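Local coordinates for protein BlEst2 (Bacillus licheniformis, PDB 6WPX) that probably hydrolyses ester bonds as a lipase or esterase of the alpha/beta-hydrolase type, with a C-terminal domain that has autoinhibitory effects, at residues I83-D88 with G95-A100; R111-V116 with H136-V141; H131-H136 with H194-K199; R140-G145 with F203-N208. All coordinates share one frame; numbering follows the deposited sequence.

Contact 1: I83-D88 with G95-A100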
loop_
_atom_site.group_PDB
_atom_site.type_symbol
_atom_site.label_atom_id
_atom_site.label_comp_id
_atom_site.label_asym_id
_atom_site.label_seq_id
_atom_site.Cartn_x
_atom_site.Cartn_y
_atom_site.Cartn_z
ATOM N N ILE A 83 22.292 -0.109 -4.177
ATOM C CA ILE A 83 21.943 -0.539 -5.522
ATOM C C ILE A 83 20.711 0.180 -6.074
ATOM O O ILE A 83 19.791 0.525 -5.327
ATOM C CB ILE A 83 21.774 -2.095 -5.529
ATOM C CG1 ILE A 83 21.618 -2.651 -6.979
ATOM C CG2 ILE A 83 20.610 -2.550 -4.588
ATOM C CD1 ILE A 83 21.807 -4.117 -7.147
ATOM N N ASP A 84 20.704 0.389 -7.395
ATOM C CA ASP A 84 19.560 0.911 -8.104
ATOM C C ASP A 84 18.956 -0.305 -8.794
ATOM O O ASP A 84 19.645 -0.987 -9.554
ATOM C CB ASP A 84 19.963 1.918 -9.198
ATOM C CG ASP A 84 20.439 3.260 -8.697
ATOM O OD1 ASP A 84 20.326 3.510 -7.493
ATOM O OD2 ASP A 84 20.910 4.071 -9.525
ATOM N N LEU A 85 17.694 -0.592 -8.509
ATOM C CA LEU A 85 16.933 -1.630 -9.200
ATOM C C LEU A 85 15.952 -0.860 -10.036
ATOM O O LEU A 85 16.067 0.372 -10.100
ATOM C CB LEU A 85 16.210 -2.566 -8.210
ATOM C CG LEU A 85 17.101 -3.374 -7.236
ATOM C CD1 LEU A 85 16.249 -4.290 -6.376
ATOM C CD2 LEU A 85 18.171 -4.204 -8.000
ATOM N N HIS A 86 15.000 -1.544 -10.694
ATOM C CA HIS A 86 13.997 -0.834 -11.465
ATOM C C HIS A 86 13.011 -0.146 -10.525
ATOM O O HIS A 86 12.471 -0.776 -9.612
ATOM C CB HIS A 86 13.239 -1.753 -12.422
ATOM C CG HIS A 86 14.085 -2.353 -13.501
ATOM N ND1 HIS A 86 14.476 -1.614 -14.600
ATOM C CD2 HIS A 86 14.524 -3.626 -13.655
ATOM C CE1 HIS A 86 15.200 -2.435 -15.343
ATOM N NE2 HIS A 86 15.257 -3.654 -14.816
ATOM N N PRO A 87 12.749 1.151 -10.746
ATOM C CA PRO A 87 11.762 1.844 -9.902
ATOM C C PRO A 87 10.314 1.418 -10.220
ATOM O O PRO A 87 9.426 1.513 -9.379
ATOM C CB PRO A 87 11.965 3.320 -10.287
ATOM C CG PRO A 87 12.452 3.290 -11.687
ATOM C CD PRO A 87 13.324 2.054 -11.768
ATOM N N ASP A 88 10.106 0.899 -11.446
ATOM C CA ASP A 88 8.822 0.606 -12.087
ATOM C C ASP A 88 8.623 -0.850 -12.566
ATOM O O ASP A 88 7.690 -1.109 -13.335
ATOM C CB ASP A 88 8.680 1.575 -13.277
ATOM C CG ASP A 88 9.729 1.408 -14.380
ATOM O OD1 ASP A 88 10.786 0.766 -14.120
ATOM O OD2 ASP A 88 9.503 1.929 -15.498
ATOM N N GLY A 95 14.113 -8.980 -8.698
ATOM C CA GLY A 95 14.726 -10.141 -8.065
ATOM C C GLY A 95 15.833 -10.712 -8.929
ATOM O O GLY A 95 16.917 -10.997 -8.417
ATOM N N ALA A 96 15.599 -10.844 -10.262
ATOM C CA ALA A 96 16.641 -11.361 -11.168
ATOM C C ALA A 96 17.863 -10.421 -11.208
ATOM O O ALA A 96 18.986 -10.891 -11.091
ATOM C CB ALA A 96 16.081 -11.584 -12.566
ATOM N N MET A 97 17.628 -9.122 -11.303
ATOM C CA MET A 97 18.699 -8.111 -11.325
ATOM C C MET A 97 19.434 -8.086 -9.974
ATOM O O MET A 97 20.648 -8.134 -9.976
ATOM C CB MET A 97 18.130 -6.728 -11.617
ATOM C CG MET A 97 19.129 -5.634 -11.518
ATOM S SD MET A 97 18.464 -4.043 -11.864
ATOM C CE MET A 97 18.330 -4.121 -13.641
ATOM N N LEU A 98 18.701 -8.000 -8.866
ATOM C CA LEU A 98 19.339 -7.973 -7.548
ATOM C C LEU A 98 20.196 -9.217 -7.349
ATOM O O LEU A 98 21.340 -9.085 -6.932
ATOM C CB LEU A 98 18.289 -7.818 -6.439
ATOM C CG LEU A 98 18.791 -7.743 -4.978
ATOM C CD1 LEU A 98 19.794 -6.571 -4.757
ATOM C CD2 LEU A 98 17.613 -7.587 -4.041
ATOM N N ALA A 99 19.676 -10.410 -7.713
ATOM C CA ALA A 99 20.414 -11.671 -7.599
ATOM C C ALA A 99 21.716 -11.643 -8.399
ATOM O O ALA A 99 22.753 -12.080 -7.888
ATOM C CB ALA A 99 19.550 -12.826 -8.058
ATOM N N ALA A 100 21.666 -11.109 -9.644
ATOM C CA ALA A 100 22.832 -10.995 -10.527
ATOM C C ALA A 100 23.886 -10.061 -9.919
ATOM O O ALA A 100 25.064 -10.419 -9.889
ATOM C CB ALA A 100 22.404 -10.497 -11.898
#

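Contact 2: R111-V116 with H136-V141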
loop_
_atom_site.group_PDB
_atom_site.type_symbol
_atom_site.label_atom_id
_atom_site.label_comp_id
_atom_site.label_asym_id
_atom_site.label_seq_id
_atom_site.Cartn_x
_atom_site.Cartn_y
_atom_site.Cartn_z
ATOM N N ARG A 111 32.609 -11.989 0.988
ATOM C CA ARG A 111 31.768 -12.634 2.011
ATOM C C ARG A 111 30.300 -12.271 1.836
ATOM O O ARG A 111 29.985 -11.308 1.128
ATOM C CB ARG A 111 32.217 -12.250 3.443
ATOM C CG ARG A 111 32.302 -10.740 3.714
ATOM C CD ARG A 111 32.945 -10.504 5.048
ATOM N NE ARG A 111 33.232 -9.092 5.278
ATOM C CZ ARG A 111 33.039 -8.477 6.440
ATOM N NH1 ARG A 111 32.535 -9.138 7.474
ATOM N NH2 ARG A 111 33.328 -7.190 6.571
ATOM N N LYS A 112 29.411 -13.029 2.537
ATOM C CA LYS A 112 27.958 -12.840 2.531
ATOM C C LYS A 112 27.590 -11.502 3.125
ATOM O O LYS A 112 28.260 -10.986 4.028
ATOM C CB LYS A 112 27.208 -13.981 3.242
ATOM C CG LYS A 112 27.209 -15.290 2.459
ATOM C CD LYS A 112 26.246 -16.274 3.068
ATOM C CE LYS A 112 26.596 -17.698 2.731
ATOM N NZ LYS A 112 25.382 -18.552 2.703
ATOM N N VAL A 113 26.578 -10.900 2.539
ATOM C CA VAL A 113 26.106 -9.586 2.933
ATOM C C VAL A 113 24.757 -9.687 3.631
ATOM O O VAL A 113 24.090 -10.726 3.589
ATOM C CB VAL A 113 26.053 -8.615 1.720
ATOM C CG1 VAL A 113 27.402 -8.525 1.019
ATOM C CG2 VAL A 113 24.952 -9.008 0.730
ATOM N N ILE A 114 24.340 -8.573 4.233
ATOM C CA ILE A 114 23.034 -8.458 4.869
ATOM C C ILE A 114 22.221 -7.580 3.926
ATOM O O ILE A 114 22.749 -6.601 3.416
ATOM C CB ILE A 114 23.179 -7.793 6.266
ATOM C CG1 ILE A 114 23.867 -8.742 7.269
ATOM C CG2 ILE A 114 21.805 -7.273 6.806
ATOM C CD1 ILE A 114 24.389 -7.991 8.518
ATOM N N LEU A 115 20.959 -7.913 3.701
ATOM C CA LEU A 115 20.114 -6.995 2.938
ATOM C C LEU A 115 19.293 -6.187 3.923
ATOM O O LEU A 115 18.660 -6.766 4.815
ATOM C CB LEU A 115 19.191 -7.720 1.947
ATOM C CG LEU A 115 19.854 -8.536 0.828
ATOM C CD1 LEU A 115 18.807 -9.187 -0.028
ATOM C CD2 LEU A 115 20.749 -7.663 -0.053
ATOM N N VAL A 116 19.326 -4.845 3.775
ATOM C CA VAL A 116 18.445 -3.926 4.505
ATOM C C VAL A 116 17.607 -3.351 3.390
ATOM O O VAL A 116 18.116 -2.633 2.537
ATOM C CB VAL A 116 19.103 -2.866 5.419
ATOM C CG1 VAL A 116 18.039 -1.871 5.932
ATOM C CG2 VAL A 116 19.781 -3.552 6.613
ATOM N N HIS A 136 22.860 -17.720 -1.629
ATOM C CA HIS A 136 24.298 -18.046 -1.572
ATOM C C HIS A 136 25.145 -16.847 -1.120
ATOM O O HIS A 136 26.212 -17.034 -0.539
ATOM C CB HIS A 136 24.789 -18.482 -2.977
ATOM C CG HIS A 136 24.200 -19.773 -3.466
ATOM N ND1 HIS A 136 24.516 -20.986 -2.872
ATOM C CD2 HIS A 136 23.332 -19.998 -4.476
ATOM C CE1 HIS A 136 23.819 -21.896 -3.523
ATOM N NE2 HIS A 136 23.092 -21.347 -4.498
ATOM N N TYR A 137 24.670 -15.612 -1.410
ATOM C CA TYR A 137 25.419 -14.379 -1.184
ATOM C C TYR A 137 24.958 -13.570 -0.006
ATOM O O TYR A 137 25.559 -12.540 0.308
ATOM C CB TYR A 137 25.392 -13.530 -2.481
ATOM C CG TYR A 137 25.629 -14.355 -3.733
ATOM C CD1 TYR A 137 26.827 -15.044 -3.923
ATOM C CD2 TYR A 137 24.622 -14.526 -4.681
ATOM C CE1 TYR A 137 27.031 -15.852 -5.040
ATOM C CE2 TYR A 137 24.813 -15.334 -5.804
ATOM C CZ TYR A 137 26.026 -15.987 -5.984
ATOM O OH TYR A 137 26.245 -16.775 -7.084
ATOM N N VAL A 138 23.872 -14.012 0.639
ATOM C CA VAL A 138 23.212 -13.257 1.707
ATOM C C VAL A 138 23.085 -14.054 2.974
ATOM O O VAL A 138 22.642 -15.196 2.937
ATOM C CB VAL A 138 21.832 -12.713 1.208
ATOM C CG1 VAL A 138 21.066 -11.973 2.318
ATOM C CG2 VAL A 138 21.998 -11.818 -0.020
ATOM N N GLU A 139 23.416 -13.420 4.110
ATOM C CA GLU A 139 23.334 -14.027 5.437
ATOM C C GLU A 139 21.942 -13.818 6.039
ATOM O O GLU A 139 21.398 -14.726 6.676
ATOM C CB GLU A 139 24.457 -13.457 6.335
ATOM C CG GLU A 139 24.687 -14.219 7.636
ATOM C CD GLU A 139 23.997 -13.583 8.832
ATOM O OE1 GLU A 139 23.928 -12.335 8.889
ATOM O OE2 GLU A 139 23.521 -14.334 9.711
ATOM N N ARG A 140 21.364 -12.621 5.842
ATOM C CA ARG A 140 20.064 -12.285 6.386
ATOM C C ARG A 140 19.453 -11.103 5.674
ATOM O O ARG A 140 20.152 -10.336 5.000
ATOM C CB ARG A 140 20.134 -12.036 7.918
ATOM C CG ARG A 140 20.930 -10.793 8.322
ATOM C CD ARG A 140 20.991 -10.629 9.834
ATOM N NE ARG A 140 21.668 -11.763 10.474
ATOM C CZ ARG A 140 21.612 -12.031 11.772
ATOM N NH1 ARG A 140 20.920 -11.242 12.590
ATOM N NH2 ARG A 140 22.261 -13.076 12.266
ATOM N N VAL A 141 18.159 -10.951 5.868
ATOM C CA VAL A 141 17.364 -9.870 5.300
ATOM C C VAL A 141 16.563 -9.174 6.405
ATOM O O VAL A 141 15.828 -9.815 7.153
ATOM C CB VAL A 141 16.438 -10.390 4.173
ATOM C CG1 VAL A 141 15.634 -9.253 3.534
ATOM C CG2 VAL A 141 17.236 -11.146 3.111
#

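Contact 3: H131-H136 with H194-K199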
loop_
_atom_site.group_PDB
_atom_site.type_symbol
_atom_site.label_atom_id
_atom_site.label_comp_id
_atom_site.label_asym_id
_atom_site.label_seq_id
_atom_site.Cartn_x
_atom_site.Cartn_y
_atom_site.Cartn_z
ATOM N N HIS A 131 13.605 -17.135 -5.414
ATOM C CA HIS A 131 13.312 -17.482 -6.801
ATOM C C HIS A 131 14.503 -17.276 -7.758
ATOM O O HIS A 131 14.472 -17.782 -8.878
ATOM C CB HIS A 131 12.052 -16.741 -7.271
ATOM C CG HIS A 131 10.868 -16.996 -6.385
ATOM N ND1 HIS A 131 10.307 -18.257 -6.271
ATOM C CD2 HIS A 131 10.193 -16.148 -5.578
ATOM C CE1 HIS A 131 9.292 -18.131 -5.436
ATOM N NE2 HIS A 131 9.183 -16.882 -4.990
ATOM N N HIS A 132 15.566 -16.578 -7.316
ATOM C CA HIS A 132 16.736 -16.364 -8.183
ATOM C C HIS A 132 18.013 -16.808 -7.519
ATOM O O HIS A 132 19.099 -16.367 -7.892
ATOM C CB HIS A 132 16.797 -14.915 -8.696
ATOM C CG HIS A 132 15.617 -14.573 -9.533
ATOM N ND1 HIS A 132 14.471 -14.040 -8.969
ATOM C CD2 HIS A 132 15.399 -14.791 -10.846
ATOM C CE1 HIS A 132 13.607 -13.928 -9.966
ATOM N NE2 HIS A 132 14.132 -14.347 -11.113
ATOM N N ASN A 133 17.873 -17.670 -6.499
ATOM C CA ASN A 133 18.957 -18.343 -5.761
ATOM C C ASN A 133 20.080 -17.429 -5.222
ATOM O O ASN A 133 21.225 -17.878 -5.097
ATOM C CB ASN A 133 19.552 -19.461 -6.643
ATOM C CG ASN A 133 18.499 -20.370 -7.213
ATOM O OD1 ASN A 133 17.749 -21.015 -6.480
ATOM N ND2 ASN A 133 18.369 -20.376 -8.525
ATOM N N ALA A 134 19.751 -16.158 -4.891
ATOM C CA ALA A 134 20.744 -15.234 -4.320
ATOM C C ALA A 134 21.084 -15.545 -2.854
ATOM O O ALA A 134 21.991 -14.915 -2.301
ATOM C CB ALA A 134 20.282 -13.791 -4.455
ATOM N N TYR A 135 20.394 -16.533 -2.227
ATOM C CA TYR A 135 20.653 -16.899 -0.819
ATOM C C TYR A 135 22.147 -17.235 -0.582
ATOM O O TYR A 135 22.643 -17.035 0.519
ATOM C CB TYR A 135 19.729 -18.043 -0.336
ATOM C CG TYR A 135 20.009 -19.378 -0.990
ATOM C CD1 TYR A 135 20.943 -20.256 -0.454
ATOM C CD2 TYR A 135 19.344 -19.760 -2.148
ATOM C CE1 TYR A 135 21.243 -21.464 -1.089
ATOM C CE2 TYR A 135 19.609 -20.976 -2.767
ATOM C CZ TYR A 135 20.566 -21.818 -2.243
ATOM O OH TYR A 135 20.789 -23.014 -2.873
ATOM N N HIS A 136 22.860 -17.720 -1.629
ATOM C CA HIS A 136 24.298 -18.046 -1.572
ATOM C C HIS A 136 25.145 -16.847 -1.120
ATOM O O HIS A 136 26.212 -17.034 -0.539
ATOM C CB HIS A 136 24.789 -18.482 -2.977
ATOM C CG HIS A 136 24.200 -19.773 -3.466
ATOM N ND1 HIS A 136 24.516 -20.986 -2.872
ATOM C CD2 HIS A 136 23.332 -19.998 -4.476
ATOM C CE1 HIS A 136 23.819 -21.896 -3.523
ATOM N NE2 HIS A 136 23.092 -21.347 -4.498
ATOM N N HIS A 194 8.610 -22.507 -0.363
ATOM C CA HIS A 194 9.658 -22.836 -1.324
ATOM C C HIS A 194 10.861 -23.329 -0.485
ATOM O O HIS A 194 11.161 -22.706 0.542
ATOM C CB HIS A 194 10.071 -21.581 -2.117
ATOM C CG HIS A 194 10.984 -21.848 -3.283
ATOM N ND1 HIS A 194 12.330 -22.172 -3.104
ATOM C CD2 HIS A 194 10.722 -21.810 -4.612
ATOM C CE1 HIS A 194 12.822 -22.355 -4.318
ATOM N NE2 HIS A 194 11.902 -22.130 -5.257
ATOM N N PRO A 195 11.572 -24.406 -0.904
ATOM C CA PRO A 195 12.727 -24.878 -0.105
ATOM C C PRO A 195 13.788 -23.805 0.190
ATOM O O PRO A 195 14.393 -23.829 1.258
ATOM C CB PRO A 195 13.307 -26.036 -0.934
ATOM C CG PRO A 195 12.242 -26.443 -1.849
ATOM C CD PRO A 195 11.335 -25.264 -2.087
ATOM N N ASN A 196 13.970 -22.833 -0.718
ATOM C CA ASN A 196 14.973 -21.774 -0.508
ATOM C C ASN A 196 14.647 -20.802 0.629
ATOM O O ASN A 196 15.547 -20.127 1.106
ATOM C CB ASN A 196 15.259 -21.011 -1.805
ATOM C CG ASN A 196 16.154 -21.774 -2.757
ATOM O OD1 ASN A 196 16.770 -22.784 -2.404
ATOM N ND2 ASN A 196 16.246 -21.295 -3.986
ATOM N N ARG A 197 13.365 -20.704 1.033
ATOM C CA ARG A 197 12.913 -19.792 2.085
ATOM C C ARG A 197 13.630 -20.036 3.404
ATOM O O ARG A 197 14.030 -19.079 4.061
ATOM C CB ARG A 197 11.386 -19.866 2.255
ATOM C CG ARG A 197 10.807 -18.830 3.233
ATOM C CD ARG A 197 10.763 -19.375 4.662
ATOM N NE ARG A 197 9.707 -20.367 4.815
ATOM C CZ ARG A 197 9.450 -21.053 5.924
ATOM N NH1 ARG A 197 8.441 -21.901 5.959
ATOM N NH2 ARG A 197 10.223 -20.916 6.997
ATOM N N LEU A 198 13.783 -21.316 3.780
ATOM C CA LEU A 198 14.427 -21.765 5.022
ATOM C C LEU A 198 15.917 -21.437 5.117
ATOM O O LEU A 198 16.465 -21.481 6.217
ATOM C CB LEU A 198 14.256 -23.292 5.157
ATOM C CG LEU A 198 12.840 -23.808 5.385
ATOM C CD1 LEU A 198 12.715 -25.259 4.938
ATOM C CD2 LEU A 198 12.400 -23.615 6.845
ATOM N N LYS A 199 16.553 -21.135 4.000
ATOM C CA LYS A 199 18.016 -20.914 3.948
ATOM C C LYS A 199 18.443 -19.512 4.392
ATOM O O LYS A 199 19.641 -19.254 4.382
ATOM C CB LYS A 199 18.521 -21.228 2.544
ATOM C CG LYS A 199 18.344 -22.684 2.151
ATOM C CD LYS A 199 18.986 -23.011 0.852
ATOM C CE LYS A 199 18.413 -24.256 0.216
ATOM N NZ LYS A 199 18.957 -24.447 -1.140
#

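Contact 4: R140-G145 with F203-N208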
loop_
_atom_site.group_PDB
_atom_site.type_symbol
_atom_site.label_atom_id
_atom_site.label_comp_id
_atom_site.label_asym_id
_atom_site.label_seq_id
_atom_site.Cartn_x
_atom_site.Cartn_y
_atom_site.Cartn_z
ATOM N N ARG A 140 21.364 -12.621 5.842
ATOM C CA ARG A 140 20.064 -12.285 6.386
ATOM C C ARG A 140 19.453 -11.103 5.674
ATOM O O ARG A 140 20.152 -10.336 5.000
ATOM C CB ARG A 140 20.134 -12.036 7.918
ATOM C CG ARG A 140 20.930 -10.793 8.322
ATOM C CD ARG A 140 20.991 -10.629 9.834
ATOM N NE ARG A 140 21.668 -11.763 10.474
ATOM C CZ ARG A 140 21.612 -12.031 11.772
ATOM N NH1 ARG A 140 20.920 -11.242 12.590
ATOM N NH2 ARG A 140 22.261 -13.076 12.266
ATOM N N VAL A 141 18.159 -10.951 5.868
ATOM C CA VAL A 141 17.364 -9.870 5.300
ATOM C C VAL A 141 16.563 -9.174 6.405
ATOM O O VAL A 141 15.828 -9.815 7.153
ATOM C CB VAL A 141 16.438 -10.390 4.173
ATOM C CG1 VAL A 141 15.634 -9.253 3.534
ATOM C CG2 VAL A 141 17.236 -11.146 3.111
ATOM N N ILE A 142 16.659 -7.842 6.434
ATOM C CA ILE A 142 15.867 -6.970 7.287
ATOM C C ILE A 142 15.013 -6.111 6.341
ATOM O O ILE A 142 15.536 -5.434 5.470
ATOM C CB ILE A 142 16.757 -6.132 8.225
ATOM C CG1 ILE A 142 17.618 -7.050 9.126
ATOM C CG2 ILE A 142 15.903 -5.103 9.030
ATOM C CD1 ILE A 142 18.877 -6.426 9.576
ATOM N N THR A 143 13.703 -6.172 6.496
ATOM C CA THR A 143 12.793 -5.389 5.665
ATOM C C THR A 143 12.205 -4.256 6.503
ATOM O O THR A 143 11.839 -4.476 7.650
ATOM C CB THR A 143 11.741 -6.254 4.970
ATOM O OG1 THR A 143 10.738 -6.665 5.898
ATOM C CG2 THR A 143 12.340 -7.444 4.210
ATOM N N LEU A 144 12.118 -3.054 5.912
ATOM C CA LEU A 144 11.596 -1.854 6.547
ATOM C C LEU A 144 10.341 -1.427 5.788
ATOM O O LEU A 144 10.434 -1.003 4.635
ATOM C CB LEU A 144 12.646 -0.710 6.491
ATOM C CG LEU A 144 14.110 -1.038 6.930
ATOM C CD1 LEU A 144 15.024 0.183 6.755
ATOM C CD2 LEU A 144 14.162 -1.535 8.353
ATOM N N GLY A 145 9.196 -1.523 6.451
ATOM C CA GLY A 145 7.904 -1.148 5.875
ATOM C C GLY A 145 7.620 -1.802 4.551
ATOM O O GLY A 145 7.146 -1.146 3.618
ATOM N N PHE A 203 13.891 -10.605 9.115
ATOM C CA PHE A 203 13.487 -9.662 10.157
ATOM C C PHE A 203 12.627 -8.621 9.500
ATOM O O PHE A 203 12.953 -8.145 8.408
ATOM C CB PHE A 203 14.692 -8.958 10.782
ATOM C CG PHE A 203 15.597 -9.841 11.590
ATOM C CD1 PHE A 203 16.577 -10.605 10.975
ATOM C CD2 PHE A 203 15.483 -9.897 12.978
ATOM C CE1 PHE A 203 17.429 -11.415 11.735
ATOM C CE2 PHE A 203 16.339 -10.695 13.733
ATOM C CZ PHE A 203 17.304 -11.452 13.107
ATOM N N THR A 204 11.560 -8.226 10.167
ATOM C CA THR A 204 10.712 -7.167 9.611
ATOM C C THR A 204 10.559 -6.065 10.607
ATOM O O THR A 204 10.439 -6.314 11.807
ATOM C CB THR A 204 9.329 -7.669 9.143
ATOM O OG1 THR A 204 8.540 -7.983 10.279
ATOM C CG2 THR A 204 9.400 -8.862 8.164
ATOM N N LEU A 205 10.592 -4.848 10.108
ATOM C CA LEU A 205 10.315 -3.639 10.872
ATOM C C LEU A 205 9.091 -3.027 10.212
ATOM O O LEU A 205 8.918 -3.130 8.990
ATOM C CB LEU A 205 11.472 -2.627 10.842
ATOM C CG LEU A 205 12.473 -2.720 12.009
ATOM C CD1 LEU A 205 13.283 -4.008 11.913
ATOM C CD2 LEU A 205 13.434 -1.512 11.994
ATOM N N ALA A 206 8.239 -2.421 11.019
ATOM C CA ALA A 206 7.051 -1.733 10.512
ATOM C C ALA A 206 6.799 -0.519 11.372
ATOM O O ALA A 206 7.142 -0.517 12.557
ATOM C CB ALA A 206 5.841 -2.664 10.531
ATOM N N GLY A 207 6.218 0.507 10.771
ATOM C CA GLY A 207 5.865 1.728 11.485
ATOM C C GLY A 207 4.372 1.811 11.764
ATOM O O GLY A 207 3.570 1.163 11.075
ATOM N N ASN A 208 3.985 2.596 12.778
ATOM C CA ASN A 208 2.560 2.784 13.116
ATOM C C ASN A 208 2.188 4.265 13.099
ATOM O O ASN A 208 1.111 4.622 13.550
ATOM C CB ASN A 208 2.232 2.187 14.487
ATOM C CG ASN A 208 3.017 2.803 15.612
ATOM O OD1 ASN A 208 3.558 3.895 15.504
ATOM N ND2 ASN A 208 3.195 2.072 16.673
HETATM O O HOH W 1 8.660 -4.919 6.815
#

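Contact 1: I83-D88 with G95-A100
Met97 reaches from the helix into the loop that follows strand 80-83, where SD lies against Leu85 and CE reaches His86. Its CG stands anti to the backbone N (chi1 174°), and the chain runs on extended to SD before chi3 (-76°) bends the methyl aside. This bend brings Met97 CE to 3.3 Å from His86 NE2, an approach oblique to the imidazole, with the two side chains crossing at about a right angle. Met97 SD lies 4.7 Å from the centre of the His86 ring, again obliquely, so the Met-aromatic contact is neither face-on nor edge-on. Leu85 slides past the thioether in the opposite direction, its CD2 3.9 Å from Met97 SD. Leu85 CD2 is also 3.9 Å from Leu98 CB, and Leu85 thus fits against two successive helix residues. Deeper in, Ile83 CD1 meets Leu98 CD1 at 4.0 Å, methyl to methyl, as the two side chains cross obliquely. Contact between the segments is therefore apolar apart from the imidazole, while polar groups of the loop are held by others: Asp84 OD1 by Ser60 OG, the Leu85 N by His54 NE2. Val53 of strand 50-53 and Ala128 of helix 121-131 border this core. The loop joins strand 80-83 to helix 91-109, one of the beta-to-alpha connections of an alpha/beta-hydrolase fold.

Contact 2: R111-V116 with H136-V141
Leu115 sets its branch against Val138 and Val141, the apolar heart of two parallel strands that a beta-alpha-beta unit brings side by side through helix 121-131. The evidence for tight packing is on this face: Leu115 CG is 3.9 Å from Val138 CG1, the two side chains crossing at about a right angle, and Leu115 CD1 is 4.0 Å from Val141 CG2, those two side chains pointing the same way. Leu129 of helix 121-131 packs on all three, and Leu102 of helix 91-109 on Leu115 and Val138. Backbone pairing is equally firm at three places, where Val113 N donates to Tyr137 O, Glu139 N to Val113 O (2.8 Å) and Leu115 N to Arg140 O. The chain turns a corner at Glu139. On the face carrying Ile114 and Arg140, Ile114 CG1 lies 3.7 Å from Arg140 CG, which chi1 (67°) places between the backbone N and the carbonyl carbon. The solvent side is looser: exposed Lys112 stretches its extended chain past the His136 carbonyl, with CE 3.4 Å from His136 O. An alanine in place of Arg140 would probably leave the Glu139 carboxylate without its charged mate, the carbonyls of Leu270 and Ile273 without this donor and Ile114 CG1 with a gap beside it. Arg140 grips that carboxylate side-on: NE is 2.8 Å from Glu139 OE1, which is tilted 27° from the guanidinium plane, and NH2 is 3.1 Å from Glu139 OE2, which lies in that plane and takes the bond on its syn lone pair.

Contact 3: H131-H136 with H194-K199
Lys199 lays its extended chain over one face of the Tyr135 ring, offset toward the rim, with CD 3.4 Å from Tyr135 CE1. The geometry is that of a CH-pi contact: Lys199 CD stands 3.7 Å from the centre of the Tyr135 ring, while His136 CD2 covers the opposite face. At its end NZ makes a weak hydrogen bond to Tyr135 OH, and Lys199 NZ a second bond to Asn196 OD1 (3.0 Å), so the ammonium group bridges both. Chi1 of Asn196 (-77°) sets CG anti to the carbonyl carbon; the side chain crosses that of Tyr135 at about a right angle, with amide and ring planes 50° apart. Asn196 ND2 donates to Asn133 OD1 at 2.9 Å, a bent bond (131°), and also serves Ile130 O. His194 receives the N-H of Asn196 on ND1, in the plane of its ring, which probably helps to fix the rotation of the ring. His194 CD2 approaches His131 ND1 at 3.9 Å with the rings nearly perpendicular yet oblique, and His131 NE2 is bonded to Thr191. This surface contact joins two alpha-to-beta loops, 121-131 to 138-144 and 181-191 to 201-205, at the N-terminal ends of two neighbouring parallel strands in the central, mixed sheet of an alpha/beta-hydrolase fold.

Contact 4: R140-G145 with F203-N208
Leu144 CD2 and Leu205 CD2 touch at 3.7 Å, two leucines side by side and pointing the same way, at the apolar centre of the contact. Leu205 CD1 turns to Ile142 CG2 at 4.0 Å, and Ile142 CG1 meets Phe203 CB at 3.9 Å; Phe267 of helix 260-267 packs on this face over Ile142 and Leu144. Farther out, the Phe203 ring lies with its plane 15° from that of the Arg140 guanidinium, CE1 3.6 Å from Arg140 NH1 in an oblique approach, and Val141 O is at its edge; Arg140 NH1 is itself bonded to Leu270 O. An alanine at Phe203 would probably open a gap beside Arg140 and leave Lys201 without its cation-pi partner. The strands run parallel, axes at 15°, as neighbours in the central sheet of the alpha/beta-hydrolase fold. Their bonds alternate in direction: Phe203 N to Val141 O, Thr143 N to Phe203 O, Leu205 N to Thr143 O (2.8 Å) and Gly145 N to Leu205 O, the last from above the carbonyl plane. On the other face Thr143 OG1 packs 3.4 Å from Thr204 CG2 and is hydrogen-bonded to His148 NE2. A water lies 2.9 Å from Thr143 OG1 and 2.8 Å from Leu205 O, to which it probably donates.

Overall arrangement
From the N terminus, contact 1 closes first, a short loop bringing the end of strand 80-83 back onto helix 91-109. That helix leads into strand 113-118, where contact 2 opens; it closes on strand 138-144 after helix 121-131. Contact 3 starts before contact 2 ends, sharing His136, so the two cross; contact 4 opens before contact 3 closes, so these cross as well. Contacts 2 and 4 share Arg140 and Val141, and make strand 138-144 the middle of three neighbouring strands, 113-118, 138-144 and 201-205. Contact 3 joins the loops entering two of them, and His132 there packs on Ala99 of contact 1, although the centres of the two contacts are about 17 Å apart.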